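Local coordinates for protein eukaryotic translation initiation factor 4 gamma 5 (PDB 6OZU) that probably takes part in the initiation of translation in Trypanosoma cruzi, as a putative eIF4G-family scaffold whose MIF4G domain would bind partner initiation factors, at residues R169-Y174 and R215-L220; A203-L208 and N223-I228; K53-E58 and K133-F138; Y65-V70 and G140-H145. All blocks are in the same frame, centred on the assembly; numbering follows the deposited sequence.

Interaction 1 of 4, residues R169-Y174 and R215-L220; sequences RFPADY and RRMQFL. With SO4 (sulfate ion), chain D; SO4 (sulfate ion), chain E.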
# COMPACT_ATOMS: atom_id res chain seq x y z
N ARG A 169 -17.99 10.84 -11.75
CA ARG A 169 -18.70 9.83 -12.55
C ARG A 169 -17.71 8.71 -12.91
O ARG A 169 -18.06 7.54 -12.84
CB ARG A 169 -19.30 10.46 -13.82
CG ARG A 169 -20.53 11.32 -13.55
CD ARG A 169 -21.17 11.83 -14.82
NE ARG A 169 -22.47 12.46 -14.57
CZ ARG A 169 -23.64 11.82 -14.59
NH1 ARG A 169 -24.76 12.48 -14.35
NH2 ARG A 169 -23.69 10.52 -14.87
N PHE A 170 -16.46 9.09 -13.22
CA PHE A 170 -15.36 8.22 -13.62
C PHE A 170 -14.02 8.81 -13.14
O PHE A 170 -13.89 10.03 -13.11
CB PHE A 170 -15.37 8.08 -15.16
CG PHE A 170 -14.59 6.92 -15.70
CD1 PHE A 170 -14.99 5.61 -15.46
CD2 PHE A 170 -13.46 7.13 -16.47
CE1 PHE A 170 -14.26 4.53 -15.96
CE2 PHE A 170 -12.74 6.05 -16.99
CZ PHE A 170 -13.15 4.76 -16.73
N PRO A 171 -13.01 7.97 -12.76
CA PRO A 171 -11.74 8.53 -12.28
C PRO A 171 -10.94 9.37 -13.27
O PRO A 171 -11.06 9.20 -14.49
CB PRO A 171 -10.93 7.30 -11.84
CG PRO A 171 -11.56 6.17 -12.52
CD PRO A 171 -13.00 6.49 -12.69
N ALA A 172 -10.10 10.26 -12.72
CA ALA A 172 -9.21 11.13 -13.47
C ALA A 172 -8.14 10.26 -14.10
O ALA A 172 -7.93 9.12 -13.66
CB ALA A 172 -8.60 12.15 -12.53
N ASP A 173 -7.44 10.79 -15.12
CA ASP A 173 -6.43 10.06 -15.88
C ASP A 173 -5.28 9.47 -15.04
O ASP A 173 -5.03 8.26 -15.16
CB ASP A 173 -5.89 10.93 -17.03
CG ASP A 173 -6.95 11.28 -18.07
OD1 ASP A 173 -7.68 10.35 -18.53
OD2 ASP A 173 -7.06 12.48 -18.42
N TYR A 174 -4.59 10.30 -14.21
CA TYR A 174 -3.47 9.78 -13.40
C TYR A 174 -3.94 8.81 -12.32
O TYR A 174 -3.23 7.85 -12.01
CB TYR A 174 -2.56 10.89 -12.84
CG TYR A 174 -1.81 11.65 -13.92
CD1 TYR A 174 -0.64 11.14 -14.48
CD2 TYR A 174 -2.28 12.87 -14.39
CE1 TYR A 174 0.04 11.84 -15.49
CE2 TYR A 174 -1.61 13.58 -15.39
CZ TYR A 174 -0.45 13.06 -15.93
OH TYR A 174 0.20 13.77 -16.92
N ARG A 215 -22.29 4.38 -15.79
CA ARG A 215 -22.05 3.44 -16.90
C ARG A 215 -20.57 3.05 -17.04
O ARG A 215 -20.27 1.85 -17.04
CB ARG A 215 -22.61 3.98 -18.25
CG ARG A 215 -24.09 4.41 -18.31
CD ARG A 215 -24.40 5.08 -19.63
NE ARG A 215 -24.28 6.55 -19.58
CZ ARG A 215 -24.65 7.37 -20.55
NH1 ARG A 215 -25.20 6.90 -21.66
NH2 ARG A 215 -24.48 8.68 -20.42
N ARG A 216 -19.64 4.04 -17.13
CA ARG A 216 -18.21 3.76 -17.31
C ARG A 216 -17.63 3.13 -16.05
O ARG A 216 -16.78 2.24 -16.17
CB ARG A 216 -17.41 5.00 -17.69
CG ARG A 216 -17.56 5.53 -19.11
CD ARG A 216 -17.02 6.96 -19.19
NE ARG A 216 -17.75 7.83 -18.26
CZ ARG A 216 -17.41 9.07 -17.92
NH1 ARG A 216 -16.29 9.61 -18.39
NH2 ARG A 216 -18.18 9.76 -17.10
N MET A 217 -18.10 3.58 -14.87
CA MET A 217 -17.65 3.10 -13.56
C MET A 217 -18.06 1.64 -13.30
O MET A 217 -17.29 0.87 -12.72
CB MET A 217 -18.13 4.03 -12.43
CG MET A 217 -17.37 3.84 -11.13
SD MET A 217 -15.61 4.23 -11.25
CE MET A 217 -15.57 5.67 -10.28
N GLN A 218 -19.27 1.27 -13.73
CA GLN A 218 -19.74 -0.09 -13.58
C GLN A 218 -19.03 -0.99 -14.55
O GLN A 218 -18.68 -2.11 -14.18
CB GLN A 218 -21.24 -0.15 -13.78
CG GLN A 218 -21.89 -0.87 -12.63
CD GLN A 218 -23.27 -1.33 -12.96
OE1 GLN A 218 -23.46 -2.23 -13.76
NE2 GLN A 218 -24.27 -0.71 -12.34
N PHE A 219 -18.77 -0.51 -15.79
CA PHE A 219 -18.02 -1.29 -16.79
C PHE A 219 -16.59 -1.53 -16.30
O PHE A 219 -16.09 -2.65 -16.40
CB PHE A 219 -18.06 -0.63 -18.19
CG PHE A 219 -17.53 -1.53 -19.29
CD1 PHE A 219 -18.32 -2.54 -19.84
CD2 PHE A 219 -16.22 -1.39 -19.75
CE1 PHE A 219 -17.80 -3.40 -20.82
CE2 PHE A 219 -15.71 -2.25 -20.74
CZ PHE A 219 -16.51 -3.24 -21.27
N LEU A 220 -15.96 -0.50 -15.70
CA LEU A 220 -14.61 -0.58 -15.16
C LEU A 220 -14.50 -1.65 -14.08
O LEU A 220 -13.65 -2.53 -14.19
CB LEU A 220 -14.14 0.77 -14.62
CG LEU A 220 -12.71 0.80 -14.06
CD1 LEU A 220 -11.82 1.57 -14.94
CD2 LEU A 220 -12.69 1.38 -12.70
S SO4 D . -21.55 8.06 -17.41
O1 SO4 D . -21.18 9.39 -16.93
O2 SO4 D . -22.84 7.63 -16.84
O3 SO4 D . -20.48 7.13 -17.05
O4 SO4 D . -21.69 8.12 -18.86
S SO4 E . -16.39 12.95 -15.12
O1 SO4 E . -16.05 14.36 -14.90
O2 SO4 E . -16.31 12.27 -13.82
O3 SO4 E . -17.75 12.85 -15.68
O4 SO4 E . -15.46 12.35 -16.08
O HOH W 1 -19.13 6.18 -14.88
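Phe170 and Arg216 cross obliquely with their planes 20° apart, the guanidinium lying over Phe170 CB and not over the ring. Phe170 CB is 3.6 Å from Arg216 CZ, and Phe170 CD1 is 3.3 Å from Arg216 CB. CG of Phe170 is anti to the backbone N (chi1 -163°), beside the carbonyl carbon; the CA-CB bond already points to helix 215-235. Arg216 CD lies over one face of the ring, toward the rim, and Pro171 CD over the other, while Phe170 CZ meets Leu220 CD1 at 3.9 Å. Pro171 CD touches Met217 CE at 3.6 Å. Two sulfates, probably from the crystallisation liquor, line the guanidinium edge. One accepts at O3 from Arg216 NE (3.1 Å) and, at a nearly straight 176°, from Arg216 N, with Arg215 NE on O2 and a weak bond from Arg169 NH2. A water joins this sulfate to Arg169 O and Met217 N. The second accepts from backbone N of Arg169 and Phe170, and weakly from Arg216 NH2. Resting on Arg216 N, Arg216 NE and Arg215 NE, this is an anion-binding helix N-terminus, where the loop leading into helix 173-186 packs on the first turns of helix 215-235.

Interaction 2 of 4, residues A203-L208 and N223-I228; sequences AVLEEL and NTVETI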
# COMPACT_ATOMS: atom_id res chain seq x y z
N ALA A 203 -13.14 -8.69 -3.65
CA ALA A 203 -14.18 -8.31 -2.69
C ALA A 203 -14.29 -6.79 -2.51
O ALA A 203 -15.40 -6.27 -2.42
CB ALA A 203 -13.90 -8.97 -1.35
N VAL A 204 -13.14 -6.09 -2.48
CA VAL A 204 -13.00 -4.63 -2.36
C VAL A 204 -13.65 -3.97 -3.58
O VAL A 204 -14.43 -3.02 -3.43
CB VAL A 204 -11.52 -4.21 -2.15
CG1 VAL A 204 -11.29 -2.71 -2.37
CG2 VAL A 204 -11.06 -4.61 -0.76
N LEU A 205 -13.35 -4.49 -4.78
CA LEU A 205 -13.92 -3.99 -6.02
C LEU A 205 -15.40 -4.23 -6.11
O LEU A 205 -16.09 -3.41 -6.70
CB LEU A 205 -13.19 -4.51 -7.28
CG LEU A 205 -11.67 -4.32 -7.34
CD1 LEU A 205 -11.14 -4.86 -8.63
CD2 LEU A 205 -11.26 -2.85 -7.17
N GLU A 206 -15.91 -5.32 -5.50
CA GLU A 206 -17.34 -5.64 -5.46
C GLU A 206 -18.08 -4.65 -4.54
O GLU A 206 -19.21 -4.30 -4.84
CB GLU A 206 -17.61 -7.08 -5.00
CG GLU A 206 -17.34 -8.14 -6.06
CD GLU A 206 -18.35 -8.28 -7.19
OE1 GLU A 206 -17.91 -8.44 -8.35
OE2 GLU A 206 -19.58 -8.22 -6.93
N GLU A 207 -17.42 -4.19 -3.45
CA GLU A 207 -17.96 -3.18 -2.53
C GLU A 207 -18.12 -1.83 -3.21
O GLU A 207 -19.17 -1.20 -3.06
CB GLU A 207 -17.11 -3.05 -1.28
CG GLU A 207 -17.51 -4.02 -0.21
CD GLU A 207 -16.73 -3.91 1.08
OE1 GLU A 207 -17.29 -3.39 2.08
OE2 GLU A 207 -15.56 -4.37 1.10
N LEU A 208 -17.11 -1.38 -3.96
CA LEU A 208 -17.16 -0.13 -4.72
C LEU A 208 -18.32 -0.15 -5.74
O LEU A 208 -18.86 0.90 -6.07
CB LEU A 208 -15.83 0.11 -5.45
CG LEU A 208 -14.59 0.33 -4.58
CD1 LEU A 208 -13.35 -0.00 -5.35
CD2 LEU A 208 -14.54 1.72 -4.02
N ASN A 223 -15.54 -5.32 -15.49
CA ASN A 223 -14.53 -5.89 -16.39
C ASN A 223 -13.27 -6.29 -15.63
O ASN A 223 -12.67 -7.31 -15.96
CB ASN A 223 -14.20 -4.95 -17.56
CG ASN A 223 -13.73 -5.67 -18.79
OD1 ASN A 223 -12.90 -5.18 -19.56
ND2 ASN A 223 -14.22 -6.86 -19.00
N THR A 224 -12.90 -5.50 -14.59
CA THR A 224 -11.74 -5.74 -13.73
C THR A 224 -11.93 -7.04 -12.92
O THR A 224 -11.06 -7.93 -12.98
CB THR A 224 -11.42 -4.49 -12.88
OG1 THR A 224 -11.09 -3.41 -13.76
CG2 THR A 224 -10.27 -4.71 -11.96
N VAL A 225 -13.08 -7.18 -12.24
CA VAL A 225 -13.43 -8.40 -11.49
C VAL A 225 -13.45 -9.60 -12.44
O VAL A 225 -12.93 -10.65 -12.10
CB VAL A 225 -14.75 -8.23 -10.67
CG1 VAL A 225 -15.42 -9.55 -10.28
CG2 VAL A 225 -14.56 -7.31 -9.47
N GLU A 226 -13.98 -9.42 -13.65
CA GLU A 226 -14.05 -10.45 -14.68
C GLU A 226 -12.65 -10.93 -15.12
O GLU A 226 -12.43 -12.12 -15.23
CB GLU A 226 -14.85 -9.93 -15.87
CG GLU A 226 -15.43 -10.99 -16.78
CD GLU A 226 -16.13 -10.48 -18.03
OE1 GLU A 226 -16.47 -11.33 -18.88
OE2 GLU A 226 -16.33 -9.26 -18.16
N THR A 227 -11.70 -9.98 -15.36
CA THR A 227 -10.31 -10.26 -15.73
C THR A 227 -9.58 -10.96 -14.56
O THR A 227 -8.81 -11.90 -14.82
CB THR A 227 -9.60 -8.99 -16.18
OG1 THR A 227 -10.39 -8.35 -17.17
CG2 THR A 227 -8.21 -9.26 -16.72
N ILE A 228 -9.81 -10.51 -13.30
CA ILE A 228 -9.26 -11.12 -12.08
C ILE A 228 -9.68 -12.60 -12.06
O ILE A 228 -8.84 -13.45 -11.80
CB ILE A 228 -9.73 -10.38 -10.78
CG1 ILE A 228 -8.97 -9.05 -10.61
CG2 ILE A 228 -9.54 -11.27 -9.51
CD1 ILE A 228 -9.43 -8.15 -9.43
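This is an apolar contact between neighbouring antiparallel helices near the C-terminal end of the chain, joining helix 194-208 to helix 215-235. The two short segments run at 160° to each other with their axes 10.0 Å apart at closest approach, and Leu205 and Val225 have the nearest CA atoms, 7.0 Å apart. Leu205 and Val225 give the largest shares of the interface. Leu205 CD1 reaches between two residues one turn apart, 3.4 Å from Thr224 CG2 and 3.8 Å from Ile228 CD1, while Leu205 CB rests on Val225 CG2. The leucine and threonine side chains cross at about a right angle. In Thr224, CG2 is anti to the backbone N and meets the leucine, whereas OG1 turns back to bond Leu220 O. Glu206 closes the flank: its chain is bent at chi2 (-75°), turning CD, and OE1 lies 3.3 Å from Val225 CG1, a polar atom on a methyl. Phe179 and Leu183 of helix 173-186 cover the same cluster, and Val198 and Phe201 extend it along helix 194-208. Near-antiparallel helices linked by a short connection, with a third helix packed on their seam, are characteristic of the alpha-alpha hairpins that stack in HEAT-like MIF4G domains.

Interaction 3 of 4, residues K53-E58 and K133-F138; sequences KSIQPE and KANINF. With SO4 (sulfate ion), chain I.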
# COMPACT_ATOMS: atom_id res chain seq x y z
N LYS A 53 10.82 5.37 4.39
CA LYS A 53 11.73 4.80 3.39
C LYS A 53 10.92 4.09 2.29
O LYS A 53 11.32 4.11 1.12
CB LYS A 53 12.75 3.85 4.09
CG LYS A 53 13.81 3.18 3.18
CD LYS A 53 14.92 4.13 2.65
CE LYS A 53 16.33 3.63 2.89
NZ LYS A 53 16.72 2.53 1.97
N SER A 54 9.76 3.52 2.65
CA SER A 54 8.89 2.82 1.72
C SER A 54 8.08 3.72 0.77
O SER A 54 7.59 3.23 -0.26
CB SER A 54 7.96 1.88 2.48
OG SER A 54 8.70 0.86 3.12
N ILE A 55 7.92 5.02 1.09
CA ILE A 55 7.16 5.93 0.21
C ILE A 55 8.08 6.87 -0.58
O ILE A 55 7.62 7.84 -1.19
CB ILE A 55 6.00 6.67 0.89
CG1 ILE A 55 6.44 7.49 2.11
CG2 ILE A 55 4.89 5.70 1.22
CD1 ILE A 55 5.85 8.84 2.13
N GLN A 56 9.40 6.56 -0.56
CA GLN A 56 10.40 7.27 -1.33
C GLN A 56 10.32 6.68 -2.75
O GLN A 56 10.31 5.44 -2.89
CB GLN A 56 11.79 7.08 -0.72
CG GLN A 56 12.04 7.90 0.54
CD GLN A 56 11.98 9.39 0.32
OE1 GLN A 56 10.90 10.01 0.36
NE2 GLN A 56 13.13 9.99 0.07
N PRO A 57 10.16 7.52 -3.82
CA PRO A 57 10.00 6.96 -5.19
C PRO A 57 11.21 6.15 -5.72
O PRO A 57 11.00 5.21 -6.49
CB PRO A 57 9.68 8.18 -6.05
CG PRO A 57 10.27 9.33 -5.30
CD PRO A 57 10.09 8.99 -3.84
N GLU A 58 12.45 6.48 -5.27
CA GLU A 58 13.71 5.79 -5.63
C GLU A 58 13.81 4.30 -5.20
O GLU A 58 14.57 3.52 -5.78
CB GLU A 58 14.94 6.56 -5.10
CG GLU A 58 14.96 6.82 -3.59
CD GLU A 58 14.41 8.16 -3.16
OE1 GLU A 58 13.27 8.50 -3.55
OE2 GLU A 58 15.12 8.88 -2.42
N LYS A 133 2.46 7.82 -6.95
CA LYS A 133 2.67 6.41 -7.30
C LYS A 133 3.41 5.62 -6.20
O LYS A 133 3.06 4.47 -5.96
CB LYS A 133 3.33 6.22 -8.68
CG LYS A 133 4.73 6.79 -8.84
CD LYS A 133 5.59 5.98 -9.79
CE LYS A 133 7.04 6.35 -9.58
NZ LYS A 133 7.87 5.87 -10.70
N ALA A 134 4.38 6.27 -5.50
CA ALA A 134 5.14 5.71 -4.36
C ALA A 134 4.22 5.25 -3.23
O ALA A 134 4.49 4.22 -2.63
CB ALA A 134 6.13 6.73 -3.83
N ASN A 135 3.11 5.99 -3.00
CA ASN A 135 2.11 5.67 -1.96
C ASN A 135 1.27 4.47 -2.35
O ASN A 135 1.10 3.54 -1.55
CB ASN A 135 1.20 6.87 -1.68
CG ASN A 135 1.82 7.93 -0.83
OD1 ASN A 135 1.97 9.08 -1.25
ND2 ASN A 135 2.21 7.59 0.37
N ILE A 136 0.72 4.52 -3.57
CA ILE A 136 -0.11 3.48 -4.19
C ILE A 136 0.69 2.18 -4.31
O ILE A 136 0.16 1.13 -3.93
CB ILE A 136 -0.75 3.95 -5.52
CG1 ILE A 136 -1.42 5.35 -5.40
CG2 ILE A 136 -1.74 2.91 -6.07
CD1 ILE A 136 -2.66 5.49 -4.40
N ASN A 137 1.96 2.24 -4.72
CA ASN A 137 2.82 1.04 -4.75
C ASN A 137 2.90 0.42 -3.34
O ASN A 137 2.55 -0.75 -3.14
CB ASN A 137 4.23 1.36 -5.30
CG ASN A 137 5.15 0.15 -5.39
OD1 ASN A 137 4.75 -0.95 -5.81
ND2 ASN A 137 6.41 0.32 -5.00
N PHE A 138 3.27 1.25 -2.35
CA PHE A 138 3.35 0.85 -0.96
C PHE A 138 2.03 0.20 -0.47
O PHE A 138 2.10 -0.90 0.11
CB PHE A 138 3.77 2.02 -0.10
CG PHE A 138 4.05 1.71 1.36
CD1 PHE A 138 4.72 0.54 1.72
CD2 PHE A 138 3.72 2.61 2.35
CE1 PHE A 138 5.03 0.28 3.06
CE2 PHE A 138 4.04 2.35 3.68
CZ PHE A 138 4.68 1.18 4.03
S SO4 I . 11.04 5.34 -9.90
O1 SO4 I . 10.01 4.72 -9.08
O2 SO4 I . 12.25 5.55 -9.09
O3 SO4 I . 10.55 6.63 -10.40
O4 SO4 I . 11.39 4.47 -11.02
O HOH W 2 6.72 2.61 -3.08
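The Phe138 ring receives CB of Ser54 on one face, 3.6 Å from the ring centroid and 21° off the normal, a CH-pi contact displaced toward the CE1 side of the rim. Ile55 CG2 approaches the same ring obliquely, 3.5 Å from Phe138 CD2, and Phe51 packs against it edge-to-face. CG of Phe138 is anti to the backbone N (chi1 -173°), and the ring lies against the residues that follow helix 40-53. OG of Ser54 turns back to Ile50 O, leaving CB to meet the ring. The type I turn from Lys53 to Gln56, which includes Ser54, carries the chain past Ala134, whose small side chain lets the loop come close: Ile55 O lies 3.2 Å from Ala134 CB, and the Ile55 and Ala134 CA atoms are 5.0 Å apart. One water donates to Ser54 O and to Ala134 O (2.8 Å) and accepts from Asn137 ND2. At the outer end, Lys133 NZ bonds O3 of a sulfate, probably from the crystallisation liquor, at 2.8 Å. The loop is therefore held by an aromatic face and a small residue on its inner side, while polar joining is left to water: two carbonyl oxygens that could not bond each other share one donor.

Interaction 4 of 4, residues Y65-V70 and G140-H145; sequences YYVKLV and GLLFTH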
# COMPACT_ATOMS: atom_id res chain seq x y z
N TYR A 65 11.03 -5.78 0.06
CA TYR A 65 11.96 -6.29 1.08
C TYR A 65 11.74 -5.63 2.42
O TYR A 65 11.87 -6.31 3.43
CB TYR A 65 13.43 -6.18 0.64
CG TYR A 65 13.71 -6.93 -0.65
CD1 TYR A 65 13.79 -8.32 -0.67
CD2 TYR A 65 13.84 -6.25 -1.86
CE1 TYR A 65 14.01 -9.02 -1.85
CE2 TYR A 65 14.07 -6.93 -3.05
CZ TYR A 65 14.16 -8.32 -3.04
OH TYR A 65 14.36 -8.99 -4.22
N TYR A 66 11.41 -4.31 2.44
CA TYR A 66 11.11 -3.52 3.64
C TYR A 66 9.87 -4.10 4.27
O TYR A 66 9.84 -4.32 5.49
CB TYR A 66 10.84 -2.04 3.31
CG TYR A 66 11.95 -1.31 2.60
CD1 TYR A 66 13.28 -1.67 2.78
CD2 TYR A 66 11.68 -0.23 1.77
CE1 TYR A 66 14.32 -0.99 2.15
CE2 TYR A 66 12.70 0.43 1.09
CZ TYR A 66 14.02 0.06 1.29
OH TYR A 66 15.03 0.73 0.65
N VAL A 67 8.85 -4.34 3.43
CA VAL A 67 7.56 -4.90 3.78
C VAL A 67 7.73 -6.35 4.30
O VAL A 67 7.09 -6.72 5.28
CB VAL A 67 6.57 -4.71 2.59
CG1 VAL A 67 5.34 -5.57 2.73
CG2 VAL A 67 6.16 -3.25 2.45
N LYS A 68 8.68 -7.13 3.71
CA LYS A 68 8.99 -8.50 4.15
C LYS A 68 9.70 -8.54 5.52
O LYS A 68 9.63 -9.56 6.22
CB LYS A 68 9.80 -9.25 3.10
CG LYS A 68 8.94 -9.83 1.99
CD LYS A 68 9.78 -10.49 0.90
CE LYS A 68 8.96 -10.81 -0.31
NZ LYS A 68 8.47 -9.59 -0.99
N LEU A 69 10.38 -7.43 5.90
CA LEU A 69 11.07 -7.27 7.18
C LEU A 69 10.05 -7.01 8.28
O LEU A 69 10.21 -7.50 9.39
CB LEU A 69 12.12 -6.14 7.14
CG LEU A 69 13.43 -6.42 6.39
CD1 LEU A 69 14.24 -5.15 6.21
CD2 LEU A 69 14.28 -7.48 7.09
N VAL A 70 8.97 -6.27 7.94
CA VAL A 70 7.86 -5.94 8.84
C VAL A 70 7.05 -7.22 9.13
O VAL A 70 6.67 -7.43 10.29
CB VAL A 70 6.99 -4.76 8.29
CG1 VAL A 70 5.79 -4.48 9.21
CG2 VAL A 70 7.83 -3.50 8.11
N GLY A 140 -0.22 -1.44 -2.15
CA GLY A 140 -0.25 -2.74 -2.81
C GLY A 140 0.64 -3.77 -2.15
O GLY A 140 0.20 -4.89 -1.88
N LEU A 141 1.88 -3.40 -1.86
CA LEU A 141 2.82 -4.27 -1.15
C LEU A 141 2.40 -4.59 0.29
O LEU A 141 2.60 -5.72 0.76
CB LEU A 141 4.21 -3.67 -1.18
CG LEU A 141 4.80 -3.58 -2.56
CD1 LEU A 141 5.77 -2.49 -2.65
CD2 LEU A 141 5.39 -4.88 -2.98
N LEU A 142 1.80 -3.61 1.00
CA LEU A 142 1.33 -3.85 2.37
C LEU A 142 0.17 -4.84 2.31
O LEU A 142 0.10 -5.75 3.13
CB LEU A 142 0.86 -2.55 3.06
CG LEU A 142 1.89 -1.52 3.50
CD1 LEU A 142 1.22 -0.21 3.83
CD2 LEU A 142 2.67 -1.98 4.73
N PHE A 143 -0.72 -4.67 1.32
CA PHE A 143 -1.89 -5.53 1.11
C PHE A 143 -1.54 -6.98 0.74
O PHE A 143 -2.09 -7.90 1.33
CB PHE A 143 -2.84 -4.91 0.07
CG PHE A 143 -4.15 -5.62 -0.04
CD1 PHE A 143 -5.04 -5.64 1.03
CD2 PHE A 143 -4.49 -6.29 -1.21
CE1 PHE A 143 -6.26 -6.30 0.93
CE2 PHE A 143 -5.70 -6.96 -1.31
CZ PHE A 143 -6.58 -6.95 -0.24
N THR A 144 -0.62 -7.19 -0.20
CA THR A 144 -0.18 -8.52 -0.64
C THR A 144 0.59 -9.29 0.47
O THR A 144 0.67 -10.52 0.42
CB THR A 144 0.62 -8.42 -1.94
OG1 THR A 144 1.73 -7.56 -1.73
CG2 THR A 144 -0.22 -7.91 -3.12
N HIS A 145 1.11 -8.56 1.48
CA HIS A 145 1.84 -9.10 2.62
C HIS A 145 1.00 -9.11 3.92
O HIS A 145 1.53 -9.39 4.99
CB HIS A 145 3.17 -8.37 2.80
CG HIS A 145 4.14 -8.58 1.68
ND1 HIS A 145 3.83 -8.23 0.38
CD2 HIS A 145 5.40 -9.05 1.71
CE1 HIS A 145 4.89 -8.54 -0.35
NE2 HIS A 145 5.87 -9.02 0.41
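Helix 63-76 passes the C-terminal end of helix 118-144 with Val67 and Leu142 as the nearest CA pair, 6.5 Å apart. Val67 fills the space between them with both methyl groups. CG1, anti to the backbone N (chi1 165°), lies over one face of the His145 imidazole, 3.7 Å from the ring centroid and 26° off the normal, a CH-pi contact displaced toward CG. The same methyl is 3.4 Å from Leu141 O. CG2 points to the leucines, 4.1 Å from Leu141 CB and 4.4 Å from Leu142 CD2. Lys68 takes the edge of the imidazole: its chain runs extended past the ring and bends at its last torsion, and NZ donates to His145 NE2 across 3.0 Å, only 3° out of the ring plane. Pro64 O offers NZ a second, weak acceptor. At another point on the ring edge, in plane, Thr144 OG1 and His145 ND1 share a hydrogen bond of 3.1 Å, either possibly donating. The imidazole is thus gripped at both nitrogens and covered on a face, which fixes its rotation. Accepting at NE2 from an ammonium implies a lone pair there, consistent with a neutral histidine, and the nearby positive charge would probably disfavour its protonation.

How the interactions relate
Interactions 3 and 4 lie near the centre of the chain on successive stretches of helix 118-144, offset by about two turns; they touch, Phe138 packing on Val67 and Lys53 NZ probably hydrogen-bonding Tyr66 OH. Interactions 1 and 2, centres 13 Å apart, share helix 215-235 and join its start and middle to what precedes it. Interaction 2 is the most buried and almost wholly aliphatic. Interaction 1, about 21 Å from the chain centre, has an apolar inner side and an arginine-rich, sulfate-bound outer one; interaction 3 repeats that mixture with one lysine. Of the four, interaction 4 alone has a direct hydrogen bond between its segments.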